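Local coordinates for protein cytochrome c-555 (Chlorobium tepidum, PDB 4J20) that transfers electrons as a small, basic c-type monoheme cytochrome of green photosynthetic bacteria, although its exact role in photosynthesis is not established, at residues T46-S51 against N78-M83; D13-T18 against G66-L71; A34-R39 against Y82-S87. The protein carries 2 engineered substitutions. All blocks are in the same frame, centred on the assembly; numbering follows the deposited sequence. Where two conformers were deposited one is given.

Interaction 1: T46-S51 against N78-M83; sequences TLVSKS and NAVAYM. With HEB (heme b/c), chain I.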
loop_
_atom_site.group_PDB
_atom_site.type_symbol
_atom_site.label_atom_id
_atom_site.label_comp_id
_atom_site.label_asym_id
_atom_site.label_seq_id
_atom_site.Cartn_x
_atom_site.Cartn_y
_atom_site.Cartn_z
ATOM N N THR A 46 5.729 -1.529 9.610
ATOM C CA THR A 46 6.456 -0.475 8.912
ATOM C C THR A 46 5.725 -0.118 7.616
ATOM O O THR A 46 5.573 1.066 7.314
ATOM C CB THR A 46 7.860 -0.909 8.607
ATOM O OG1 THR A 46 8.568 -0.974 9.848
ATOM C CG2 THR A 46 8.555 0.053 7.690
ATOM N N LEU A 47 5.275 -1.114 6.827
ATOM C CA LEU A 47 4.587 -0.758 5.593
ATOM C C LEU A 47 3.366 0.119 5.860
ATOM O O LEU A 47 3.118 1.091 5.138
ATOM C CB LEU A 47 4.155 -2.027 4.818
ATOM C CG LEU A 47 5.287 -2.862 4.243
ATOM C CD1 LEU A 47 4.773 -4.127 3.618
ATOM C CD2 LEU A 47 6.076 -2.078 3.217
ATOM N N VAL A 48 2.565 -0.284 6.818
ATOM C CA VAL A 48 1.356 0.468 7.143
ATOM C C VAL A 48 1.714 1.859 7.709
ATOM O O VAL A 48 1.075 2.867 7.351
ATOM C CB VAL A 48 0.448 -0.335 8.079
ATOM C CG1 VAL A 48 -0.763 0.525 8.483
ATOM C CG2 VAL A 48 0.001 -1.636 7.398
ATOM N N SER A 49 2.712 1.939 8.592
ATOM C CA SER A 49 3.094 3.231 9.148
ATOM C C SER A 49 3.543 4.184 8.055
ATOM O O SER A 49 3.161 5.385 8.032
ATOM C CB SER A 49 4.228 3.061 10.153
ATOM O OG SER A 49 4.667 4.341 10.599
ATOM N N LYS A 50 4.347 3.697 7.123
ATOM C CA LYS A 50 4.821 4.573 6.060
ATOM C C LYS A 50 3.677 4.954 5.140
ATOM O O LYS A 50 3.681 6.074 4.574
ATOM C CB LYS A 50 5.950 3.904 5.298
ATOM C CG LYS A 50 7.256 3.846 6.143
ATOM C CD LYS A 50 8.350 3.010 5.487
ATOM C CE LYS A 50 8.926 3.671 4.244
ATOM N NZ LYS A 50 9.897 2.741 3.568
ATOM N N SER A 51 2.680 4.076 5.004
ATOM C CA SER A 51 1.539 4.363 4.150
ATOM C C SER A 51 0.640 5.406 4.783
ATOM O O SER A 51 0.039 6.228 4.066
ATOM C CB SER A 51 0.725 3.112 3.841
ATOM O OG SER A 51 1.535 2.214 3.089
ATOM N N ASN A 78 -5.579 -2.321 5.868
ATOM C CA ASN A 78 -6.239 -3.424 5.190
ATOM C C ASN A 78 -5.898 -3.434 3.706
ATOM O O ASN A 78 -5.695 -4.497 3.101
ATOM C CB ASN A 78 -7.756 -3.421 5.403
ATOM C CG ASN A 78 -8.136 -3.771 6.816
ATOM O OD1 ASN A 78 -7.364 -4.374 7.547
ATOM N ND2 ASN A 78 -9.336 -3.399 7.212
ATOM N N ALA A 79 -5.834 -2.239 3.103
ATOM C CA ALA A 79 -5.406 -2.122 1.707
ATOM C C ALA A 79 -3.960 -2.588 1.532
ATOM O O ALA A 79 -3.647 -3.285 0.546
ATOM C CB ALA A 79 -5.584 -0.707 1.218
ATOM N N VAL A 80 -3.075 -2.249 2.475
ATOM C CA VAL A 80 -1.698 -2.731 2.394
ATOM C C VAL A 80 -1.692 -4.249 2.436
ATOM O O VAL A 80 -0.977 -4.919 1.676
ATOM C CB VAL A 80 -0.822 -2.135 3.546
ATOM C CG1 VAL A 80 0.571 -2.769 3.525
ATOM C CG2 VAL A 80 -0.715 -0.608 3.449
ATOM N N ALA A 81 -2.497 -4.845 3.317
ATOM C CA ALA A 81 -2.564 -6.306 3.438
ATOM C C ALA A 81 -2.991 -6.930 2.130
ATOM O O ALA A 81 -2.451 -7.954 1.719
ATOM C CB ALA A 81 -3.501 -6.710 4.574
ATOM N N TYR A 82 -3.976 -6.304 1.475
ATOM C CA TYR A 82 -4.376 -6.787 0.175
ATOM C C TYR A 82 -3.230 -6.728 -0.835
ATOM O O TYR A 82 -2.933 -7.700 -1.532
ATOM C CB TYR A 82 -5.575 -5.979 -0.330
ATOM C CG TYR A 82 -5.985 -6.384 -1.710
ATOM C CD1 TYR A 82 -6.638 -7.585 -1.934
ATOM C CD2 TYR A 82 -5.648 -5.607 -2.800
ATOM C CE1 TYR A 82 -6.970 -7.983 -3.215
ATOM C CE2 TYR A 82 -5.961 -6.041 -4.121
ATOM C CZ TYR A 82 -6.640 -7.200 -4.282
ATOM O OH TYR A 82 -6.988 -7.603 -5.575
ATOM N N MET A 83 -2.572 -5.579 -0.904
ATOM C CA MET A 83 -1.453 -5.389 -1.849
ATOM C C MET A 83 -0.340 -6.415 -1.605
ATOM O O MET A 83 0.174 -7.031 -2.563
ATOM C CB MET A 83 -0.891 -4.001 -1.685
ATOM C CG MET A 83 -1.890 -2.922 -2.110
ATOM S SD MET A 83 -1.461 -1.235 -1.604
ATOM C CE MET A 83 -0.041 -0.950 -2.647
HETATM FE FE HEB I . 1.492 3.893 -2.323
HETATM C CHA HEB I . 4.727 2.968 -1.853
HETATM C CHB HEB I . 0.486 1.542 -0.037
HETATM C CHC HEB I . -1.724 4.927 -2.653
HETATM C CHD HEB I . 2.437 6.033 -4.797
HETATM N NA HEB I . 2.425 2.543 -1.157
HETATM C C1A HEB I . 3.796 2.276 -1.127
HETATM C C2A HEB I . 4.025 1.186 -0.219
HETATM C C3A HEB I . 2.847 0.788 0.250
HETATM C C4A HEB I . 1.840 1.624 -0.323
HETATM C CMA HEB I . 2.568 -0.334 1.237
HETATM C CAA HEB I . 5.407 0.595 0.059
HETATM C CBA HEB I . 5.957 1.076 1.406
HETATM C CGA HEB I . 7.359 0.610 1.714
HETATM O O1A HEB I . 8.051 -0.002 0.849
HETATM O O2A HEB I . 7.800 0.921 2.850
HETATM N NB HEB I . -0.270 3.340 -1.524
HETATM C C1B HEB I . -0.485 2.363 -0.554
HETATM C C2B HEB I . -1.859 2.366 -0.152
HETATM C C3B HEB I . -2.488 3.293 -0.897
HETATM C C4B HEB I . -1.514 3.932 -1.750
HETATM C CMB HEB I . -2.405 1.379 0.848
HETATM C CAB HEB I . -3.940 3.701 -0.909
HETATM C CBB HEB I . -4.485 4.042 0.487
HETATM N NC HEB I . 0.563 5.189 -3.521
HETATM C C1C HEB I . -0.787 5.500 -3.480
HETATM C C2C HEB I . -1.081 6.521 -4.455
HETATM C C3C HEB I . 0.065 6.782 -5.094
HETATM C C4C HEB I . 1.101 6.012 -4.499
HETATM C CMC HEB I . -2.499 7.019 -4.736
HETATM C CAC HEB I . 0.305 7.720 -6.273
HETATM C CBC HEB I . -0.087 9.183 -6.075
HETATM N ND HEB I . 3.253 4.406 -3.152
HETATM C C1D HEB I . 3.432 5.334 -4.171
HETATM C C2D HEB I . 4.804 5.414 -4.535
HETATM C C3D HEB I . 5.496 4.497 -3.658
HETATM C C4D HEB I . 4.484 3.901 -2.827
HETATM C CMD HEB I . 5.451 6.279 -5.588
HETATM C CAD HEB I . 6.982 4.185 -3.633
HETATM C CBD HEB I . 7.813 5.165 -2.773
HETATM C CGD HEB I . 9.241 4.780 -2.773
HETATM O O1D HEB I . 9.549 3.684 -2.280
HETATM O O2D HEB I . 10.062 5.497 -3.290
#
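Val-80 of helix 78-83 meets Leu-47, Val-48 and Ser-51 of helix 46-51, and illustrates how one branched side chain can join two helices and a cofactor. The short helical segments run at 126° to one another with their axes 9.7 Å apart at closest approach.

The packing contacts all converge on this valine. With CG1 of Val-80 anti to the backbone N (chi1 174°), CG1 is directed to Leu-47 and CG2 to Ser-51. Val-80 CG1 packs against Leu-47 CB at 3.9 Å, whereas Val-80 CG2 rests against a polar atom, the hydroxyl Ser-51 OG, at 3.6 Å. Val-48 crosses the valine at a slant, bringing its CG2 to 4.0 Å from Val-80 CB.

The buried hydroxyl of Ser-51 is satisfied by a hydrogen bond within its own helix. Ser-51 OG sits beside its own backbone N (chi1 -64°) and donates to Leu-47 O over 2.8 Å. The same oxygen accepts from Ser-51 N on the opposite face of the carbonyl plane, so one buried acceptor is gripped twice and the hydroxyl is fixed.

The heme completes the contact. Val-80 CG2 lies 3.7 Å from the heme methyl CMB, and Met-83, bent near its end, places CE 3.6 Å from the meso carbon CHB. Leu-47 CD2 packs on a propionate that, in one of the two conformers of Lys-50, also receives a hydrogen bond from Lys-50 NZ to O2A at 2.9 Å.

Beyond the two segments, helix 73-85 leans on helix 5-15 through Ala-79 on Thr-11 and Met-83 on Tyr-12, while Lys-50 makes a cation-pi contact with Tyr-55 of strand 55-56. Helix 44-53 thus approaches helix 73-85 beside the heme, with helix 5-15 packed on the latter as well.

Interaction 2: D13-T18 against G66-L71; sequences DASCAT and GGNAKL. With HEB (heme b/c), chain I; IPA (isopropyl alcohol), chain G.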
loop_
_atom_site.group_PDB
_atom_site.type_symbol
_atom_site.label_atom_id
_atom_site.label_comp_id
_atom_site.label_asym_id
_atom_site.label_seq_id
_atom_site.Cartn_x
_atom_site.Cartn_y
_atom_site.Cartn_z
ATOM N N ASP A 13 -8.991 -0.564 -4.322
ATOM C CA ASP A 13 -9.543 -0.261 -5.620
ATOM C C ASP A 13 -9.863 1.219 -5.765
ATOM O O ASP A 13 -9.617 1.825 -6.840
ATOM C CB ASP A 13 -10.824 -1.059 -5.865
ATOM C CG ASP A 13 -10.574 -2.535 -6.113
ATOM O OD1 ASP A 13 -9.426 -2.950 -6.415
ATOM O OD2 ASP A 13 -11.566 -3.295 -5.963
ATOM N N ALA A 14 -10.405 1.828 -4.718
ATOM C CA ALA A 14 -10.864 3.209 -4.818
ATOM C C ALA A 14 -9.776 4.253 -4.611
ATOM O O ALA A 14 -9.876 5.354 -5.174
ATOM C CB ALA A 14 -11.973 3.442 -3.830
ATOM N N SER A 15 -8.728 3.915 -3.860
ATOM C CA SER A 15 -7.813 4.938 -3.382
ATOM C C SER A 15 -6.344 4.646 -3.677
ATOM O O SER A 15 -5.512 5.531 -3.416
ATOM C CB SER A 15 -7.983 5.149 -1.876
ATOM O OG SER A 15 -9.263 5.701 -1.582
ATOM N N CYS A 16 -5.995 3.459 -4.137
ATOM C CA CYS A 16 -4.605 3.057 -4.210
ATOM C C CYS A 16 -4.241 2.550 -5.583
ATOM O O CYS A 16 -3.098 2.767 -6.048
ATOM C CB CYS A 16 -4.314 1.989 -3.137
ATOM S SG CYS A 16 -4.990 2.325 -1.496
ATOM N N ALA A 17 -5.126 1.794 -6.207
ATOM C CA ALA A 17 -4.878 1.244 -7.535
ATOM C C ALA A 17 -4.514 2.324 -8.520
ATOM O O ALA A 17 -3.779 2.066 -9.469
ATOM C CB ALA A 17 -6.138 0.495 -7.982
ATOM N N THR A 18 -5.043 3.525 -8.356
ATOM C CA THR A 18 -4.766 4.547 -9.315
ATOM C C THR A 18 -3.261 4.699 -9.574
ATOM O O THR A 18 -2.850 4.915 -10.714
ATOM C CB THR A 18 -5.412 5.867 -8.896
ATOM O OG1 THR A 18 -5.206 6.843 -9.925
ATOM C CG2 THR A 18 -4.846 6.331 -7.601
ATOM N N GLY A 66 -2.544 7.544 1.008
ATOM C CA GLY A 66 -2.804 7.574 -0.397
ATOM C C GLY A 66 -3.318 8.884 -0.904
ATOM O O GLY A 66 -3.865 8.983 -1.989
ATOM N N GLY A 67 -3.133 9.942 -0.112
ATOM C CA GLY A 67 -3.684 11.247 -0.441
ATOM C C GLY A 67 -5.127 11.511 0.003
ATOM O O GLY A 67 -5.667 12.591 -0.240
ATOM N N ASN A 68 -5.740 10.544 0.691
ATOM C CA ASN A 68 -7.129 10.661 1.111
ATOM C C ASN A 68 -7.228 10.641 2.620
ATOM O O ASN A 68 -7.277 9.581 3.251
ATOM C CB ASN A 68 -7.925 9.521 0.496
ATOM C CG ASN A 68 -9.399 9.659 0.718
ATOM O OD1 ASN A 68 -9.837 10.468 1.503
ATOM N ND2 ASN A 68 -10.178 8.852 -0.002
ATOM N N ALA A 69 -7.299 11.834 3.201
ATOM C CA ALA A 69 -7.312 11.997 4.655
ATOM C C ALA A 69 -8.582 11.475 5.295
ATOM O O ALA A 69 -8.622 11.296 6.535
ATOM C CB ALA A 69 -7.084 13.436 5.051
ATOM N N LYS A 70 -9.599 11.198 4.486
ATOM C CA LYS A 70 -10.849 10.614 4.973
ATOM C C LYS A 70 -10.755 9.121 5.251
ATOM O O LYS A 70 -11.620 8.564 5.936
ATOM C CB LYS A 70 -11.998 10.911 3.989
ATOM C CG LYS A 70 -12.368 12.377 3.919
ATOM C CD LYS A 70 -12.574 12.803 2.478
ATOM C CE LYS A 70 -11.231 13.083 1.789
ATOM N NZ LYS A 70 -11.257 12.730 0.338
ATOM N N LEU A 71 -9.712 8.467 4.745
ATOM C CA LEU A 71 -9.472 7.065 5.073
ATOM C C LEU A 71 -9.084 6.895 6.510
ATOM O O LEU A 71 -8.384 7.754 7.067
ATOM C CB LEU A 71 -8.420 6.443 4.158
ATOM C CG LEU A 71 -8.809 6.352 2.679
ATOM C CD1 LEU A 71 -7.625 5.763 1.967
ATOM C CD2 LEU A 71 -10.014 5.453 2.479
HETATM FE FE HEB I . 1.492 3.893 -2.323
HETATM C CHA HEB I . 4.727 2.968 -1.853
HETATM C CHB HEB I . 0.486 1.542 -0.037
HETATM C CHC HEB I . -1.724 4.927 -2.653
HETATM C CHD HEB I . 2.437 6.033 -4.797
HETATM N NA HEB I . 2.425 2.543 -1.157
HETATM C C1A HEB I . 3.796 2.276 -1.127
HETATM C C2A HEB I . 4.025 1.186 -0.219
HETATM C C3A HEB I . 2.847 0.788 0.250
HETATM C C4A HEB I . 1.840 1.624 -0.323
HETATM C CMA HEB I . 2.568 -0.334 1.237
HETATM C CAA HEB I . 5.407 0.595 0.059
HETATM C CBA HEB I . 5.957 1.076 1.406
HETATM C CGA HEB I . 7.359 0.610 1.714
HETATM O O1A HEB I . 8.051 -0.002 0.849
HETATM O O2A HEB I . 7.800 0.921 2.850
HETATM N NB HEB I . -0.270 3.340 -1.524
HETATM C C1B HEB I . -0.485 2.363 -0.554
HETATM C C2B HEB I . -1.859 2.366 -0.152
HETATM C C3B HEB I . -2.488 3.293 -0.897
HETATM C C4B HEB I . -1.514 3.932 -1.750
HETATM C CMB HEB I . -2.405 1.379 0.848
HETATM C CAB HEB I . -3.940 3.701 -0.909
HETATM C CBB HEB I . -4.485 4.042 0.487
HETATM N NC HEB I . 0.563 5.189 -3.521
HETATM C C1C HEB I . -0.787 5.500 -3.480
HETATM C C2C HEB I . -1.081 6.521 -4.455
HETATM C C3C HEB I . 0.065 6.782 -5.094
HETATM C C4C HEB I . 1.101 6.012 -4.499
HETATM C CMC HEB I . -2.499 7.019 -4.736
HETATM C CAC HEB I . 0.305 7.720 -6.273
HETATM C CBC HEB I . -0.087 9.183 -6.075
HETATM N ND HEB I . 3.253 4.406 -3.152
HETATM C C1D HEB I . 3.432 5.334 -4.171
HETATM C C2D HEB I . 4.804 5.414 -4.535
HETATM C C3D HEB I . 5.496 4.497 -3.658
HETATM C C4D HEB I . 4.484 3.901 -2.827
HETATM C CMD HEB I . 5.451 6.279 -5.588
HETATM C CAD HEB I . 6.982 4.185 -3.633
HETATM C CBD HEB I . 7.813 5.165 -2.773
HETATM C CGD HEB I . 9.241 4.780 -2.773
HETATM O O1D HEB I . 9.549 3.684 -2.280
HETATM O O2D HEB I . 10.062 5.497 -3.290
HETATM C C1 IPA G . -11.957 9.160 10.809
HETATM C C2 IPA G . -11.618 9.065 9.324
HETATM C C3 IPA G . -10.228 9.643 9.017
HETATM O O2 IPA G . -12.628 9.731 8.530
HETATM O O HOH W 1 -6.198 8.146 -3.225
HETATM O O HOH W 2 -8.958 8.148 -2.514
#
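Ser-15, just ahead of the CXXCH heme-attachment motif that begins at Cys-16, faces Gly-66, Asn-68 and Leu-71 at the rim of the heme pocket. Two waters join the polar atoms of the segments.

Ser-15 O and Gly-66 O, two acceptors that cannot bond each other, are linked by a water that donates to both, at 2.7 Å to Ser-15 O and 2.8 Å to Gly-66 O. A second water lies 2.6 Å from Ser-15 OG and accepts from Asn-68 ND2 at 2.9 Å. Asn-68 holds CG opposite its backbone N (chi1 -172°), which brings the amide toward Ser-15 and this bridging water. The amide oxygen is held by its own segment: Asn-68 OD1 accepts from Lys-70 N at 3.1 Å in an Asx turn, with a weak bond from Lys-70 NZ besides. Replacing Asn-68 with an alanine would probably leave the bridging water without its amide donor and Lys-70 N without its side-chain acceptor.

The apolar share belongs to Leu-71, whose CD1 touches both Ser-15 CB, at 3.9 Å, and the heme carbon CBB. Cys-16 SG is bonded covalently to heme CAB at 1.8 Å. Gly-66 passes close to that thioether with a positive phi of 65°, where a beta carbon would collide with CAB.

Leu-71 also packs on Thr-11 of helix 5-15 and Val-76 of helix 73-85, while Cys-16 touches Ala-79. The loop following strand 61-62 is thereby set against the end of helix 5-15 just before the chain enters helix 73-85.

Interaction 3: A34-R39 against Y82-S87; sequences AAWAPR and YMVGQS. With HEB (heme b/c), chain I; IPA (isopropyl alcohol), chain E.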
loop_
_atom_site.group_PDB
_atom_site.type_symbol
_atom_site.label_atom_id
_atom_site.label_comp_id
_atom_site.label_asym_id
_atom_site.label_seq_id
_atom_site.Cartn_x
_atom_site.Cartn_y
_atom_site.Cartn_z
ATOM N N ALA A 34 9.522 -8.701 -7.627
ATOM C CA ALA A 34 10.845 -8.153 -7.322
ATOM C C ALA A 34 10.701 -6.815 -6.651
ATOM O O ALA A 34 11.483 -6.488 -5.753
ATOM C CB ALA A 34 11.722 -8.061 -8.577
ATOM N N ALA A 35 9.729 -6.031 -7.070
ATOM C CA ALA A 35 9.551 -4.692 -6.477
ATOM C C ALA A 35 9.136 -4.863 -5.018
ATOM O O ALA A 35 9.545 -4.071 -4.133
ATOM C CB ALA A 35 8.512 -3.904 -7.205
ATOM N N TRP A 36 8.287 -5.851 -4.734
ATOM C CA TRP A 36 7.720 -5.994 -3.409
ATOM C C TRP A 36 8.592 -6.783 -2.431
ATOM O O TRP A 36 8.401 -6.619 -1.224
ATOM C CB TRP A 36 6.286 -6.541 -3.466
ATOM C CG TRP A 36 5.339 -5.449 -3.835
ATOM C CD1 TRP A 36 4.880 -5.132 -5.086
ATOM C CD2 TRP A 36 4.771 -4.484 -2.929
ATOM N NE1 TRP A 36 4.055 -4.020 -5.017
ATOM C CE2 TRP A 36 3.963 -3.613 -3.695
ATOM C CE3 TRP A 36 4.853 -4.312 -1.546
ATOM C CZ2 TRP A 36 3.280 -2.550 -3.120
ATOM C CZ3 TRP A 36 4.188 -3.238 -0.970
ATOM C CH2 TRP A 36 3.401 -2.375 -1.752
ATOM N N ALA A 37 9.500 -7.636 -2.877
ATOM C CA ALA A 37 10.157 -8.526 -1.926
ATOM C C ALA A 37 10.873 -7.793 -0.763
ATOM O O ALA A 37 10.681 -8.184 0.383
ATOM C CB ALA A 37 11.115 -9.490 -2.686
ATOM N N PRO A 38 11.722 -6.792 -1.041
ATOM C CA PRO A 38 12.398 -6.171 0.091
ATOM C C PRO A 38 11.425 -5.304 0.902
ATOM O O PRO A 38 11.654 -5.069 2.097
ATOM C CB PRO A 38 13.450 -5.277 -0.557
ATOM C CG PRO A 38 13.020 -5.102 -1.939
ATOM C CD PRO A 38 12.198 -6.276 -2.338
ATOM N N ARG A 39 10.299 -4.862 0.302
ATOM C CA ARG A 39 9.325 -4.058 1.017
ATOM C C ARG A 39 8.579 -4.932 2.002
ATOM O O ARG A 39 8.390 -4.565 3.168
ATOM C CB ARG A 39 8.367 -3.410 0.007
ATOM C CG ARG A 39 9.077 -2.483 -0.984
ATOM C CD ARG A 39 8.084 -1.908 -1.964
ATOM N NE ARG A 39 8.767 -1.074 -2.986
ATOM C CZ ARG A 39 9.049 0.223 -2.856
ATOM N NH1 ARG A 39 8.707 0.884 -1.774
ATOM N NH2 ARG A 39 9.631 0.866 -3.859
ATOM N N TYR A 82 -3.976 -6.304 1.475
ATOM C CA TYR A 82 -4.376 -6.787 0.175
ATOM C C TYR A 82 -3.230 -6.728 -0.835
ATOM O O TYR A 82 -2.933 -7.700 -1.532
ATOM C CB TYR A 82 -5.575 -5.979 -0.330
ATOM C CG TYR A 82 -5.985 -6.384 -1.710
ATOM C CD1 TYR A 82 -6.638 -7.585 -1.934
ATOM C CD2 TYR A 82 -5.648 -5.607 -2.800
ATOM C CE1 TYR A 82 -6.970 -7.983 -3.215
ATOM C CE2 TYR A 82 -5.961 -6.041 -4.121
ATOM C CZ TYR A 82 -6.640 -7.200 -4.282
ATOM O OH TYR A 82 -6.988 -7.603 -5.575
ATOM N N MET A 83 -2.572 -5.579 -0.904
ATOM C CA MET A 83 -1.453 -5.389 -1.849
ATOM C C MET A 83 -0.340 -6.415 -1.605
ATOM O O MET A 83 0.174 -7.031 -2.563
ATOM C CB MET A 83 -0.891 -4.001 -1.685
ATOM C CG MET A 83 -1.890 -2.922 -2.110
ATOM S SD MET A 83 -1.461 -1.235 -1.604
ATOM C CE MET A 83 -0.041 -0.950 -2.647
ATOM N N VAL A 84 0.054 -6.596 -0.357
ATOM C CA VAL A 84 1.117 -7.543 -0.039
ATOM C C VAL A 84 0.693 -8.965 -0.388
ATOM O O VAL A 84 1.477 -9.720 -1.001
ATOM C CB VAL A 84 1.468 -7.430 1.449
ATOM C CG1 VAL A 84 2.270 -8.658 1.936
ATOM C CG2 VAL A 84 2.202 -6.149 1.749
ATOM N N GLY A 85 -0.541 -9.344 -0.037
ATOM C CA GLY A 85 -1.019 -10.665 -0.352
ATOM C C GLY A 85 -1.057 -10.992 -1.834
ATOM O O GLY A 85 -1.044 -12.166 -2.208
ATOM N N GLN A 86 -1.155 -9.987 -2.680
ATOM C CA GLN A 86 -1.189 -10.176 -4.110
ATOM C C GLN A 86 0.191 -10.044 -4.766
ATOM O O GLN A 86 0.297 -10.234 -5.968
ATOM C CB GLN A 86 -2.103 -9.147 -4.742
ATOM C CG GLN A 86 -3.601 -9.387 -4.430
ATOM C CD GLN A 86 -4.110 -10.697 -4.987
ATOM O OE1 GLN A 86 -3.924 -11.004 -6.180
ATOM N NE2 GLN A 86 -4.718 -11.491 -4.142
ATOM N N SER A 87 1.246 -9.790 -3.970
ATOM C CA SER A 87 2.545 -9.399 -4.556
ATOM C C SER A 87 3.685 -10.355 -4.207
ATOM O O SER A 87 4.867 -9.980 -4.256
ATOM C CB SER A 87 2.894 -7.967 -4.156
ATOM O OG SER A 87 1.909 -7.072 -4.667
HETATM FE FE HEB I . 1.492 3.893 -2.323
HETATM C CHA HEB I . 4.727 2.968 -1.853
HETATM C CHB HEB I . 0.486 1.542 -0.037
HETATM C CHC HEB I . -1.724 4.927 -2.653
HETATM C CHD HEB I . 2.437 6.033 -4.797
HETATM N NA HEB I . 2.425 2.543 -1.157
HETATM C C1A HEB I . 3.796 2.276 -1.127
HETATM C C2A HEB I . 4.025 1.186 -0.219
HETATM C C3A HEB I . 2.847 0.788 0.250
HETATM C C4A HEB I . 1.840 1.624 -0.323
HETATM C CMA HEB I . 2.568 -0.334 1.237
HETATM C CAA HEB I . 5.407 0.595 0.059
HETATM C CBA HEB I . 5.957 1.076 1.406
HETATM C CGA HEB I . 7.359 0.610 1.714
HETATM O O1A HEB I . 8.051 -0.002 0.849
HETATM O O2A HEB I . 7.800 0.921 2.850
HETATM N NB HEB I . -0.270 3.340 -1.524
HETATM C C1B HEB I . -0.485 2.363 -0.554
HETATM C C2B HEB I . -1.859 2.366 -0.152
HETATM C C3B HEB I . -2.488 3.293 -0.897
HETATM C C4B HEB I . -1.514 3.932 -1.750
HETATM C CMB HEB I . -2.405 1.379 0.848
HETATM C CAB HEB I . -3.940 3.701 -0.909
HETATM C CBB HEB I . -4.485 4.042 0.487
HETATM N NC HEB I . 0.563 5.189 -3.521
HETATM C C1C HEB I . -0.787 5.500 -3.480
HETATM C C2C HEB I . -1.081 6.521 -4.455
HETATM C C3C HEB I . 0.065 6.782 -5.094
HETATM C C4C HEB I . 1.101 6.012 -4.499
HETATM C CMC HEB I . -2.499 7.019 -4.736
HETATM C CAC HEB I . 0.305 7.720 -6.273
HETATM C CBC HEB I . -0.087 9.183 -6.075
HETATM N ND HEB I . 3.253 4.406 -3.152
HETATM C C1D HEB I . 3.432 5.334 -4.171
HETATM C C2D HEB I . 4.804 5.414 -4.535
HETATM C C3D HEB I . 5.496 4.497 -3.658
HETATM C C4D HEB I . 4.484 3.901 -2.827
HETATM C CMD HEB I . 5.451 6.279 -5.588
HETATM C CAD HEB I . 6.982 4.185 -3.633
HETATM C CBD HEB I . 7.813 5.165 -2.773
HETATM C CGD HEB I . 9.241 4.780 -2.773
HETATM O O1D HEB I . 9.549 3.684 -2.280
HETATM O O2D HEB I . 10.062 5.497 -3.290
HETATM C C1 IPA E . -2.975 -8.973 -10.591
HETATM C C2 IPA E . -2.325 -9.113 -9.216
HETATM C C3 IPA E . -1.649 -10.479 -9.067
HETATM O O2 IPA E . -3.334 -8.925 -8.203
#
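Trp-36 lays its indole against Ser-87, with Met-83 and Val-84 approaching the six-membered ring obliquely, and shows how an aromatic plate can be fixed by giving each of its sides a different partner. Over one face comes Ser-87 CB, in a CH-pi contact 3.8 Å from the centroid of the five-membered ring and 28° off its normal. The opposite face carries Arg-39 CD, 4.0 Å above the plane and displaced toward the rim. At the edge, in the ring plane, the heme methyl CMA reaches Trp-36 CH2 at 3.7 Å. Met-83 CE, which also touches the heme, meets Trp-36 CZ2 at 3.7 Å, while Val-84 CG2 is a looser neighbour of CZ3.

Ser-87 is itself held in position. Its OG, turned beside the backbone N (chi1 -62°), donates to Met-83 O over 2.7 Å and is also hydrogen-bonded to Gly-31 N, so the buried hydroxyl is satisfied while CB is presented to the indole.

Arg-39 runs extended from CG to NE past the tryptophan and turns its guanidinium to the heme propionates. Arg-39 NH1 bonds O1A at 2.8 Å and O1D at 3.0 Å, and NH2 adds a longer bond to O1D. One cation thus spans both propionates, probably easing the repulsion between them.

Outside the pair, Pro-28 packs on both Trp-36 and Arg-39, and Trp-36 NE1 forms a weak hydrogen bond to Lys-29 O. Val-84 continues onto Met-44 and Leu-47 of helix 44-53, and Met-83 onto Tyr-12 of helix 5-15, so that helix 33-40 meets the C-terminal end of helix 73-85, and the residues just after it, where that helix also contacts the other two.

Overall arrangement
All three contacts border the same heme. Interactions 1 and 3 share Tyr-82 and Met-83 on helix 73-85; their centres lie 10 Å apart, and Leu-47 CD1 packs on Val-84 CG2 at 3.8 Å. Lys-50 of interaction 1 bonds one propionate, and Arg-39 of interaction 3 bonds both. Interaction 2 lies at the Cys-16 thioether, its centre about 12 Å from that of interaction 1, which it touches through Cys-16 SG and Ala-79 CB at 4.1 Å. Interactions 2 and 3, with centres about 18 Å apart on opposite sides of the chain's centre, do not touch. Ser-51 and Gly-66 lie near Met-62, and Met-83 near His-20, the predicted axial iron ligands.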